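Local coordinates for oxidoreductase (Bordetella pertussis, PDB 3Q2K), which probably oxidises a UDP-linked N-acetylglucosaminuronic acid with NAD, a step required in making 2,3-diacetamido-2,3-dideoxy-D-mannuronic acid, at residues Gly39-Ser42 against Lys43-Gly47; Ser82-Ser85 against Asp86-Ala89; Thr100-Gly103 against Leu104-Trp107; Arg153-Ala156 against Thr157-Leu160. One frame throughout, in Å; residues are numbered along the deposited sequence.

Interaction 1. Residues Gly39-Ser42 against Lys43-Gly47; sequences GRIS and KNHIG. With NAI (1,4-dihydronicotinamide adenine dinucleotide), chain U.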
loop_
_atom_site.group_PDB
_atom_site.type_symbol
_atom_site.label_atom_id
_atom_site.label_comp_id
_atom_site.label_asym_id
_atom_site.label_seq_id
_atom_site.Cartn_x
_atom_site.Cartn_y
_atom_site.Cartn_z
ATOM N N GLY C 39 41.178 18.843 -8.756
ATOM C CA GLY C 39 40.455 18.840 -10.017
ATOM C C GLY C 39 39.901 20.241 -10.157
ATOM O O GLY C 39 40.461 21.189 -9.611
ATOM N N ARG C 40 38.746 20.317 -10.808
ATOM C CA ARG C 40 38.071 21.552 -11.173
ATOM C C ARG C 40 37.736 22.574 -10.091
ATOM O O ARG C 40 37.928 23.755 -10.365
ATOM C CB ARG C 40 36.841 21.202 -12.009
ATOM C CG ARG C 40 36.176 22.435 -12.578
ATOM C CD ARG C 40 35.386 22.084 -13.829
ATOM N NE ARG C 40 34.960 23.343 -14.433
ATOM C CZ ARG C 40 34.006 24.120 -13.928
ATOM N NH1 ARG C 40 33.339 23.733 -12.846
ATOM N NH2 ARG C 40 33.687 25.264 -14.516
ATOM N N ILE C 41 37.250 22.205 -8.905
ATOM C CA ILE C 41 36.903 23.241 -7.911
ATOM C C ILE C 41 38.096 23.574 -7.014
ATOM O O ILE C 41 38.015 24.469 -6.173
ATOM C CB ILE C 41 35.702 22.854 -7.001
ATOM C CG1 ILE C 41 35.134 24.023 -6.188
ATOM C CG2 ILE C 41 36.054 21.742 -6.025
ATOM C CD1 ILE C 41 34.547 25.117 -7.073
ATOM N N SER C 42 39.182 22.814 -7.139
ATOM C CA SER C 42 40.282 22.980 -6.194
ATOM C C SER C 42 40.814 24.409 -6.241
ATOM O O SER C 42 41.203 24.991 -5.228
ATOM C CB SER C 42 41.393 21.958 -6.440
ATOM O OG SER C 42 41.880 21.979 -7.771
ATOM N N LYS C 43 40.784 24.972 -7.443
ATOM C CA LYS C 43 41.203 26.346 -7.680
ATOM C C LYS C 43 40.478 27.423 -6.880
ATOM O O LYS C 43 41.055 28.474 -6.589
ATOM C CB LYS C 43 41.154 26.642 -9.177
ATOM C CG LYS C 43 42.502 26.310 -9.791
ATOM C CD LYS C 43 42.382 25.776 -11.207
ATOM C CE LYS C 43 43.686 25.107 -11.614
ATOM N NZ LYS C 43 43.694 24.691 -13.043
ATOM N N ASN C 44 39.229 27.177 -6.492
ATOM C CA ASN C 44 38.563 28.159 -5.640
ATOM C C ASN C 44 38.994 27.971 -4.197
ATOM O O ASN C 44 38.939 28.904 -3.397
ATOM C CB ASN C 44 37.040 28.045 -5.699
ATOM C CG ASN C 44 36.541 27.895 -7.116
ATOM O OD1 ASN C 44 35.684 28.654 -7.560
ATOM N ND2 ASN C 44 37.106 26.935 -7.839
ATOM N N HIS C 45 39.385 26.743 -3.862
ATOM C CA HIS C 45 39.774 26.501 -2.481
ATOM C C HIS C 45 41.137 27.158 -2.328
ATOM O O HIS C 45 41.276 28.088 -1.529
ATOM C CB HIS C 45 39.821 25.009 -2.166
ATOM C CG HIS C 45 38.458 24.414 -2.003
ATOM N ND1 HIS C 45 37.772 24.475 -0.809
ATOM C CD2 HIS C 45 37.630 23.815 -2.891
ATOM C CE1 HIS C 45 36.586 23.917 -0.962
ATOM N NE2 HIS C 45 36.481 23.493 -2.209
ATOM N N ILE C 46 42.103 26.670 -3.102
ATOM C CA ILE C 46 43.451 27.236 -3.136
ATOM C C ILE C 46 43.392 28.763 -3.095
ATOM O O ILE C 46 44.047 29.409 -2.282
ATOM C CB ILE C 46 44.176 26.878 -4.444
ATOM C CG1 ILE C 46 44.561 25.402 -4.490
ATOM C CG2 ILE C 46 45.451 27.703 -4.614
ATOM C CD1 ILE C 46 44.876 25.035 -5.929
ATOM N N GLY C 47 42.605 29.379 -3.969
ATOM C CA GLY C 47 42.459 30.827 -3.910
ATOM C C GLY C 47 41.675 31.432 -2.761
ATOM O O GLY C 47 41.824 32.608 -2.429
HETATM P PA NAI U . 36.859 16.757 -10.405
HETATM O O1A NAI U . 36.887 15.571 -11.287
HETATM O O2A NAI U . 37.300 18.025 -11.298
HETATM O O5B NAI U . 38.073 16.874 -9.350
HETATM C C5B NAI U . 38.448 15.548 -8.997
HETATM C C4B NAI U . 39.830 15.408 -8.371
HETATM O O4B NAI U . 39.791 14.435 -7.318
HETATM C C3B NAI U . 40.588 14.844 -9.589
HETATM O O3B NAI U . 41.795 15.598 -9.729
HETATM C C2B NAI U . 40.709 13.353 -9.170
HETATM O O2B NAI U . 41.908 12.735 -9.644
HETATM C C1B NAI U . 40.881 13.562 -7.649
HETATM N N9A NAI U . 40.715 12.272 -7.000
HETATM C C8A NAI U . 39.965 11.214 -7.408
HETATM N N7A NAI U . 40.090 10.272 -6.515
HETATM C C5A NAI U . 40.912 10.635 -5.504
HETATM C C6A NAI U . 41.389 10.056 -4.312
HETATM N N6A NAI U . 41.011 8.788 -3.910
HETATM N N1A NAI U . 42.195 10.795 -3.555
HETATM C C2A NAI U . 42.535 12.030 -3.881
HETATM N N3A NAI U . 42.114 12.606 -4.986
HETATM C C4A NAI U . 41.296 11.955 -5.803
HETATM O O3 NAI U . 35.357 17.195 -10.055
HETATM P PN NAI U . 35.183 18.458 -9.078
HETATM O O1N NAI U . 34.220 19.331 -9.903
HETATM O O2N NAI U . 36.357 19.393 -8.721
HETATM O O5D NAI U . 34.320 17.903 -7.828
HETATM C C5D NAI U . 34.590 18.747 -6.718
HETATM C C4D NAI U . 33.919 18.198 -5.453
HETATM O O4D NAI U . 33.457 19.461 -4.928
HETATM C C3D NAI U . 32.653 17.366 -5.740
HETATM O O3D NAI U . 31.977 16.941 -4.563
HETATM C C2D NAI U . 31.756 18.468 -6.337
HETATM O O2D NAI U . 30.411 18.126 -6.020
HETATM C C1D NAI U . 32.095 19.621 -5.361
HETATM N N1N NAI U . 31.989 20.945 -5.970
HETATM C C2N NAI U . 31.454 21.898 -5.238
HETATM C C3N NAI U . 31.347 23.169 -5.790
HETATM C C7N NAI U . 30.735 24.248 -4.995
HETATM O O7N NAI U . 30.264 25.212 -5.563
HETATM N N7N NAI U . 30.691 24.106 -3.655
HETATM C C4N NAI U . 31.780 23.395 -7.095
HETATM C C5N NAI U . 32.312 22.334 -7.803
HETATM C C6N NAI U . 32.422 21.094 -7.204
#
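Ile41 O is gripped twice by Asn44. Asn44 ND2 donates to Ile41 O at 3.1 Å, and Asn44 N donates to Ile41 O at 3.0 Å. Both donors sit above the carbonyl plane, on the same face of it. The two side chains cross at about a right angle, and Ile41 CD1 lies 3.2 Å from Asn44 ND2. CG1 of Ile41 is anti to the backbone N (chi1 -167°). This sends the longer branch over to the nicotinamide, where Ile41 CD1 is 3.3 Å from C4N of the NADH. CG2 turns instead to the C5D side of the nicotinamide ribose.

The pyrophosphate is held by main-chain N-H groups. Arg40 N gives a nearly straight bond to O2A of the NADH (2.8 Å), and Ile41 N reaches O2N at 3.0 Å. Gly39 CA packs 3.2 Å from O5B. Behind these contacts, Ile46 N bonds to Ser42 O. Arg40 NH2 forms a salt bridge with a phosphate oxygen of the UDP-sugar, and His45 bonds to Tyr325 and Glu122. This is the glycine-rich loop of a Rossmann fold, joining strand 31-36 to the helix whose N-terminal end faces the dinucleotide phosphates.

Interaction 2. Residues Ser82-Ser85 against Asp86-Ala89; sequences SSLS and DMLA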
loop_
_atom_site.group_PDB
_atom_site.type_symbol
_atom_site.label_atom_id
_atom_site.label_comp_id
_atom_site.label_asym_id
_atom_site.label_seq_id
_atom_site.Cartn_x
_atom_site.Cartn_y
_atom_site.Cartn_z
ATOM N N SER C 82 50.538 11.581 -3.106
ATOM C CA SER C 82 49.770 10.957 -4.162
ATOM C C SER C 82 48.734 10.035 -3.540
ATOM O O SER C 82 47.903 9.494 -4.265
ATOM C CB SER C 82 50.672 10.218 -5.151
ATOM O OG SER C 82 51.284 9.112 -4.512
ATOM N N SER C 83 48.727 9.863 -2.225
ATOM C CA SER C 83 47.562 9.206 -1.639
ATOM C C SER C 83 47.173 9.844 -0.312
ATOM O O SER C 83 47.987 10.508 0.324
ATOM C CB SER C 83 47.783 7.710 -1.420
ATOM O OG SER C 83 48.158 7.530 -0.065
ATOM N N LEU C 84 45.937 9.627 0.121
ATOM C CA LEU C 84 45.544 10.301 1.345
ATOM C C LEU C 84 46.250 9.628 2.512
ATOM O O LEU C 84 46.602 10.330 3.459
ATOM C CB LEU C 84 44.027 10.334 1.546
ATOM C CG LEU C 84 43.532 10.862 2.895
ATOM C CD1 LEU C 84 43.888 12.328 2.983
ATOM C CD2 LEU C 84 42.021 10.751 2.984
ATOM N N SER C 85 46.432 8.310 2.491
ATOM C CA SER C 85 47.126 7.689 3.621
ATOM C C SER C 85 48.492 8.307 3.874
ATOM O O SER C 85 48.864 8.595 5.013
ATOM C CB SER C 85 47.285 6.174 3.486
ATOM O OG SER C 85 46.891 5.791 2.181
ATOM N N ASP C 86 49.212 8.534 2.781
ATOM C CA ASP C 86 50.560 9.080 2.890
ATOM C C ASP C 86 50.487 10.481 3.478
ATOM O O ASP C 86 51.241 10.834 4.390
ATOM C CB ASP C 86 51.257 9.132 1.531
ATOM C CG ASP C 86 51.317 7.771 0.867
ATOM O OD1 ASP C 86 51.100 6.779 1.594
ATOM O OD2 ASP C 86 51.554 7.696 -0.358
ATOM N N MET C 87 49.544 11.256 2.953
ATOM C CA MET C 87 49.467 12.662 3.318
ATOM C C MET C 87 49.170 12.741 4.809
ATOM O O MET C 87 49.625 13.629 5.525
ATOM C CB MET C 87 48.366 13.356 2.522
ATOM C CG MET C 87 48.016 14.712 3.102
ATOM S SD MET C 87 46.914 15.473 1.900
ATOM C CE MET C 87 47.027 17.227 2.262
ATOM N N LEU C 88 48.430 11.752 5.293
ATOM C CA LEU C 88 48.044 11.763 6.694
ATOM C C LEU C 88 49.178 11.151 7.509
ATOM O O LEU C 88 49.411 11.556 8.645
ATOM C CB LEU C 88 46.777 10.929 6.903
ATOM C CG LEU C 88 45.492 11.577 6.380
ATOM C CD1 LEU C 88 44.404 10.528 6.368
ATOM C CD2 LEU C 88 44.995 12.761 7.200
ATOM N N ALA C 89 49.875 10.160 6.965
ATOM C CA ALA C 89 51.036 9.639 7.682
ATOM C C ALA C 89 52.146 10.681 7.787
ATOM O O ALA C 89 52.688 10.921 8.861
ATOM C CB ALA C 89 51.557 8.354 7.063
#
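A serine N-cap opens helix 84-90. Ser83 holds the cap position, and its OG accepts from Asp86 N at 3.2 Å in a nearly straight bond (170°). The same hydroxyl lies 3.1 Å from Ser85 OG in a hydrogen bond that either oxygen could donate. Ser83 OG therefore ties together two residues of the first turn. The carboxylate of Asp86 stands beside this oxygen, with Asp86 CG 3.3 Å from Ser83 OG. Asp86 has its CG anti to the carbonyl carbon (chi1 -57°), which swings the acid back along its own backbone N and over the start of the helix. A negative charge placed there would probably interact favourably with the helix dipole.

The main chain then settles into the regular pattern of an alpha helix. Met87 N bonds to Ser83 O, Leu88 N to Leu84 O, and Ala89 N to Ser85 O. The helix belongs to the Rossmann domain, in the crossover between edge strand 79-81 and strand 95-98 of the parallel sheet.

Leu84 and Leu88 meet on its inner side, one turn apart. Their side chains cross obliquely, and Leu84 CG lies 3.6 Å from Leu88 CD1. Leu84 CD1 sits against Leu88 CG at 3.8 Å. The contact of Leu84 CD1 with Met87 SD is looser, at 4.5 Å. Met87 runs extended beyond CG and packs on Phe81, Glu60, Cys62 and Leu96. Leu84 and Leu88 both touch Glu111 of helix 105-114, and Leu88 also reaches Leu96 of strand 95-98.

Interaction 3. Residues Thr100-Gly103 against Leu104-Trp107; sequences TPSG and LHPW. With NAI (1,4-dihydronicotinamide adenine dinucleotide), chain U.
The backbone turns from the loop after strand 95-98 into helix 105-114, with Leu104 N bonded to Pro101 O and His105 N bonded to Ser102 O. Across this turn the His105 imidazole folds back over the loop. With chi1 at -61°, His105 keeps its ring on the side of its own backbone N, next to Thr100. His105 NE2 donates to Thr100 O at 2.8 Å, from above the carbonyl plane. Thr100 OG1 meets the ring edge in its plane, 3.3 Å from His105 CD2. Ser102 CA covers one face almost centrally in a CH-pi contact, 3.6 Å from the centroid of the His105 ring.

The NADH ribose meets the same ring at its edge, where His105 CE1 lies 3.2 Å from O3D. Ser102 OG and this O3D share a hydrogen bond of 2.6 Å. Pro101 and Leu104 run alongside each other, with Pro101 CD 3.6 Å from Leu104 CD1. Both border the adenine, where Leu104 CD1 is 3.7 Å from N7A. The Thr100 methyl, CG2, comes to 3.4 Å from N3A of the same base. Further out, the Trp107 ring makes a cation-pi contact with Lys137 of a second subunit.

The NE2 bond and the face packing, with a weak bond from His105 ND1 to Pro124 O, limit the rotation of the imidazole. The ring is thereby held beside the ribose O3D that Ser102 binds.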
loop_
_atom_site.group_PDB
_atom_site.type_symbol
_atom_site.label_atom_id
_atom_site.label_comp_id
_atom_site.label_asym_id
_atom_site.label_seq_id
_atom_site.Cartn_x
_atom_site.Cartn_y
_atom_site.Cartn_z
ATOM N N THR C 100 37.185 15.912 -3.596
ATOM C CA THR C 100 37.111 14.732 -4.441
ATOM C C THR C 100 35.683 14.464 -4.932
ATOM O O THR C 100 34.748 15.186 -4.578
ATOM C CB THR C 100 37.618 13.527 -3.633
ATOM O OG1 THR C 100 37.054 13.590 -2.314
ATOM C CG2 THR C 100 39.146 13.579 -3.562
ATOM N N PRO C 101 35.538 13.435 -5.781
ATOM C CA PRO C 101 34.216 12.969 -6.162
ATOM C C PRO C 101 33.412 12.786 -4.873
ATOM O O PRO C 101 33.962 12.325 -3.874
ATOM C CB PRO C 101 34.522 11.657 -6.887
ATOM C CG PRO C 101 35.946 11.762 -7.377
ATOM C CD PRO C 101 36.610 12.560 -6.290
ATOM N N SER C 102 32.144 13.195 -4.877
ATOM C CA SER C 102 31.287 13.239 -3.690
ATOM C C SER C 102 31.161 11.943 -2.902
ATOM O O SER C 102 31.198 11.963 -1.671
ATOM C CB SER C 102 29.911 13.791 -4.082
ATOM O OG SER C 102 30.171 15.036 -4.701
ATOM N N GLY C 103 31.078 10.808 -3.590
ATOM C CA GLY C 103 31.026 9.533 -2.866
ATOM C C GLY C 103 32.253 9.042 -2.117
ATOM O O GLY C 103 32.178 8.076 -1.359
ATOM N N LEU C 104 33.405 9.674 -2.319
ATOM C CA LEU C 104 34.552 9.452 -1.441
ATOM C C LEU C 104 34.554 10.241 -0.137
ATOM O O LEU C 104 35.287 9.853 0.765
ATOM C CB LEU C 104 35.855 9.874 -2.116
ATOM C CG LEU C 104 36.155 9.060 -3.370
ATOM C CD1 LEU C 104 37.316 9.775 -4.084
ATOM C CD2 LEU C 104 36.433 7.619 -2.954
ATOM N N HIS C 105 33.850 11.369 -0.067
ATOM C CA HIS C 105 33.971 12.266 1.075
ATOM C C HIS C 105 33.770 11.521 2.390
ATOM O O HIS C 105 34.534 11.703 3.341
ATOM C CB HIS C 105 32.950 13.400 1.021
ATOM C CG HIS C 105 33.104 14.270 -0.183
ATOM N ND1 HIS C 105 32.214 15.275 -0.489
ATOM C CD2 HIS C 105 34.029 14.269 -1.172
ATOM C CE1 HIS C 105 32.598 15.877 -1.601
ATOM N NE2 HIS C 105 33.701 15.289 -2.032
ATOM N N PRO C 106 32.738 10.671 2.456
ATOM C CA PRO C 106 32.469 10.002 3.730
ATOM C C PRO C 106 33.695 9.218 4.211
ATOM O O PRO C 106 34.117 9.226 5.374
ATOM C CB PRO C 106 31.362 9.004 3.372
ATOM C CG PRO C 106 30.720 9.546 2.130
ATOM C CD PRO C 106 31.766 10.330 1.404
ATOM N N TRP C 107 34.230 8.444 3.279
ATOM C CA TRP C 107 35.299 7.522 3.624
ATOM C C TRP C 107 36.569 8.325 3.869
ATOM O O TRP C 107 37.290 8.058 4.826
ATOM C CB TRP C 107 35.455 6.488 2.510
ATOM C CG TRP C 107 34.151 5.789 2.276
ATOM C CD1 TRP C 107 33.308 5.943 1.214
ATOM C CD2 TRP C 107 33.515 4.859 3.166
ATOM N NE1 TRP C 107 32.199 5.144 1.378
ATOM C CE2 TRP C 107 32.301 4.468 2.567
ATOM C CE3 TRP C 107 33.866 4.301 4.400
ATOM C CZ2 TRP C 107 31.454 3.527 3.159
ATOM C CZ3 TRP C 107 33.021 3.377 4.992
ATOM C CH2 TRP C 107 31.824 3.000 4.371
HETATM P PA NAI U . 36.859 16.757 -10.405
HETATM O O1A NAI U . 36.887 15.571 -11.287
HETATM O O2A NAI U . 37.300 18.025 -11.298
HETATM O O5B NAI U . 38.073 16.874 -9.350
HETATM C C5B NAI U . 38.448 15.548 -8.997
HETATM C C4B NAI U . 39.830 15.408 -8.371
HETATM O O4B NAI U . 39.791 14.435 -7.318
HETATM C C3B NAI U . 40.588 14.844 -9.589
HETATM O O3B NAI U . 41.795 15.598 -9.729
HETATM C C2B NAI U . 40.709 13.353 -9.170
HETATM O O2B NAI U . 41.908 12.735 -9.644
HETATM C C1B NAI U . 40.881 13.562 -7.649
HETATM N N9A NAI U . 40.715 12.272 -7.000
HETATM C C8A NAI U . 39.965 11.214 -7.408
HETATM N N7A NAI U . 40.090 10.272 -6.515
HETATM C C5A NAI U . 40.912 10.635 -5.504
HETATM C C6A NAI U . 41.389 10.056 -4.312
HETATM N N6A NAI U . 41.011 8.788 -3.910
HETATM N N1A NAI U . 42.195 10.795 -3.555
HETATM C C2A NAI U . 42.535 12.030 -3.881
HETATM N N3A NAI U . 42.114 12.606 -4.986
HETATM C C4A NAI U . 41.296 11.955 -5.803
HETATM O O3 NAI U . 35.357 17.195 -10.055
HETATM P PN NAI U . 35.183 18.458 -9.078
HETATM O O1N NAI U . 34.220 19.331 -9.903
HETATM O O2N NAI U . 36.357 19.393 -8.721
HETATM O O5D NAI U . 34.320 17.903 -7.828
HETATM C C5D NAI U . 34.590 18.747 -6.718
HETATM C C4D NAI U . 33.919 18.198 -5.453
HETATM O O4D NAI U . 33.457 19.461 -4.928
HETATM C C3D NAI U . 32.653 17.366 -5.740
HETATM O O3D NAI U . 31.977 16.941 -4.563
HETATM C C2D NAI U . 31.756 18.468 -6.337
HETATM O O2D NAI U . 30.411 18.126 -6.020
HETATM C C1D NAI U . 32.095 19.621 -5.361
HETATM N N1N NAI U . 31.989 20.945 -5.970
HETATM C C2N NAI U . 31.454 21.898 -5.238
HETATM C C3N NAI U . 31.347 23.169 -5.790
HETATM C C7N NAI U . 30.735 24.248 -4.995
HETATM O O7N NAI U . 30.264 25.212 -5.563
HETATM N N7N NAI U . 30.691 24.106 -3.655
HETATM C C4N NAI U . 31.780 23.395 -7.095
HETATM C C5N NAI U . 32.312 22.334 -7.803
HETATM C C6N NAI U . 32.422 21.094 -7.204
#

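Interaction 4. Residues Arg153-Ala156 against Thr157-Leu160; sequences RRNA and TLQL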
loop_
_atom_site.group_PDB
_atom_site.type_symbol
_atom_site.label_atom_id
_atom_site.label_comp_id
_atom_site.label_asym_id
_atom_site.label_seq_id
_atom_site.Cartn_x
_atom_site.Cartn_y
_atom_site.Cartn_z
ATOM N N ARG C 153 24.976 30.060 1.418
ATOM C CA ARG C 153 24.394 30.560 2.658
ATOM C C ARG C 153 24.893 31.960 3.017
ATOM O O ARG C 153 24.244 32.724 3.737
ATOM C CB ARG C 153 24.618 29.565 3.799
ATOM C CG ARG C 153 23.716 28.354 3.775
ATOM C CD ARG C 153 23.973 27.520 5.021
ATOM N NE ARG C 153 23.236 26.259 5.028
ATOM C CZ ARG C 153 22.946 25.565 6.125
ATOM N NH1 ARG C 153 23.303 25.993 7.326
ATOM N NH2 ARG C 153 22.282 24.424 6.042
ATOM N N ARG C 154 26.061 32.318 2.499
ATOM C CA ARG C 154 26.653 33.593 2.867
ATOM C C ARG C 154 26.194 34.647 1.875
ATOM O O ARG C 154 26.463 35.825 2.085
ATOM C CB ARG C 154 28.181 33.521 2.850
ATOM C CG ARG C 154 28.799 32.464 3.749
ATOM C CD ARG C 154 28.371 32.596 5.205
ATOM N NE ARG C 154 28.491 33.956 5.718
ATOM C CZ ARG C 154 27.605 34.510 6.537
ATOM N NH1 ARG C 154 27.775 35.755 6.961
ATOM N NH2 ARG C 154 26.543 33.819 6.927
ATOM N N ASN C 155 25.557 34.226 0.790
ATOM C CA ASN C 155 25.034 35.195 -0.163
ATOM C C ASN C 155 24.302 36.331 0.544
ATOM O O ASN C 155 23.374 36.104 1.316
ATOM C CB ASN C 155 24.013 34.525 -1.076
ATOM C CG ASN C 155 24.679 33.773 -2.201
ATOM O OD1 ASN C 155 25.893 33.588 -2.170
ATOM N ND2 ASN C 155 23.895 33.316 -3.174
ATOM N N ALA C 156 24.666 37.572 0.252
ATOM C CA ALA C 156 23.926 38.684 0.841
ATOM C C ALA C 156 22.424 38.667 0.615
ATOM O O ALA C 156 21.693 39.037 1.538
ATOM C CB ALA C 156 24.484 40.022 0.394
ATOM N N THR C 157 21.973 38.317 -0.589
ATOM C CA THR C 157 20.531 38.231 -0.823
ATOM C C THR C 157 19.831 37.251 0.123
ATOM O O THR C 157 18.787 37.579 0.682
ATOM C CB THR C 157 20.292 37.721 -2.245
ATOM O OG1 THR C 157 21.131 36.568 -2.390
ATOM C CG2 THR C 157 20.682 38.797 -3.267
ATOM N N LEU C 158 20.394 36.061 0.317
ATOM C CA LEU C 158 19.705 35.016 1.070
ATOM C C LEU C 158 19.841 35.323 2.559
ATOM O O LEU C 158 18.927 35.058 3.342
ATOM C CB LEU C 158 20.268 33.633 0.726
ATOM C CG LEU C 158 20.022 33.060 -0.676
ATOM C CD1 LEU C 158 20.756 31.748 -0.968
ATOM C CD2 LEU C 158 18.531 32.921 -0.974
ATOM N N GLN C 159 20.951 35.936 2.966
ATOM C CA GLN C 159 21.024 36.473 4.323
ATOM C C GLN C 159 19.883 37.419 4.680
ATOM O O GLN C 159 19.275 37.318 5.746
ATOM C CB GLN C 159 22.369 37.162 4.583
ATOM C CG GLN C 159 23.469 36.218 5.051
ATOM C CD GLN C 159 23.042 35.358 6.229
ATOM O OE1 GLN C 159 22.583 35.876 7.247
ATOM N NE2 GLN C 159 23.167 34.042 6.098
ATOM N N LEU C 160 19.555 38.347 3.790
ATOM C CA LEU C 160 18.418 39.228 4.067
ATOM C C LEU C 160 17.106 38.453 4.172
ATOM O O LEU C 160 16.215 38.772 4.956
ATOM C CB LEU C 160 18.243 40.239 2.931
ATOM C CG LEU C 160 19.187 41.432 2.786
ATOM C CD1 LEU C 160 18.852 42.161 1.489
ATOM C CD2 LEU C 160 18.950 42.339 3.972
#
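Gln159 reaches back across the helix start to Arg153. Its chain bends at chi2 (-51°), which brings the amide round to the preceding turn. Gln159 NE2 then donates to Arg153 O at 2.9 Å in an almost straight bond. The carbonyl oxygen lies in the plane of the amide, and the donor approaches nearly along the C=O axis. The other end of the amide is also held, because Gln159 OE1 bonds to Lys163. With both ends engaged, the rotation of the amide is set.

The Arg154 guanidinium passes the same amide at a slant, their planes 41° apart. Arg154 NH2 and Gln159 NE2 come to 3.5 Å, but both are donors and do not bond. The Arg154 chain is bent twice, whereas the CB of Arg153 points away from the helix start. Both guanidinium groups find their charge partners elsewhere, Arg154 in Glu339 and Arg153 in Asp214 and Glu344.

The Asn155 amide stands next to the Leu158 branch, with Asn155 ND2 4.1 Å from Leu158 CD1. Asn155 occupies the N-cap position, yet its side chain makes no capping bond. Its main chain takes part instead, since Gln159 N donates to Asn155 O at 2.9 Å. Leu160 N follows with a bond to Ala156 O at 3.2 Å. Thr157 OG1 bonds to Val288 O, and Thr157 N bonds to the side chain of Thr313. This is the start of an alpha helix, 156-166, which packs on strand 290-296 of the mixed sheet in the C-terminal alpha/beta domain of this oxidoreductase family.

Interactions 1, 2 and 3 belong to the Rossmann domain. Interactions 1 and 3 both touch the NADH. Their centres are 16 Å apart and their nearest atoms about 6 Å. They contact different stretches of this one molecule. Interaction 2 lies toward the adenine end, with the Leu84 side chain about 5 Å from the NADH. Its nearest atoms are about 6 Å from those of interaction 3. Interaction 4 is on the opposite side of the chain's centre from interactions 2 and 3. There the Asn155 side chain is about 8 Å from the UDP-sugar, which Arg40 of interaction 1 binds directly.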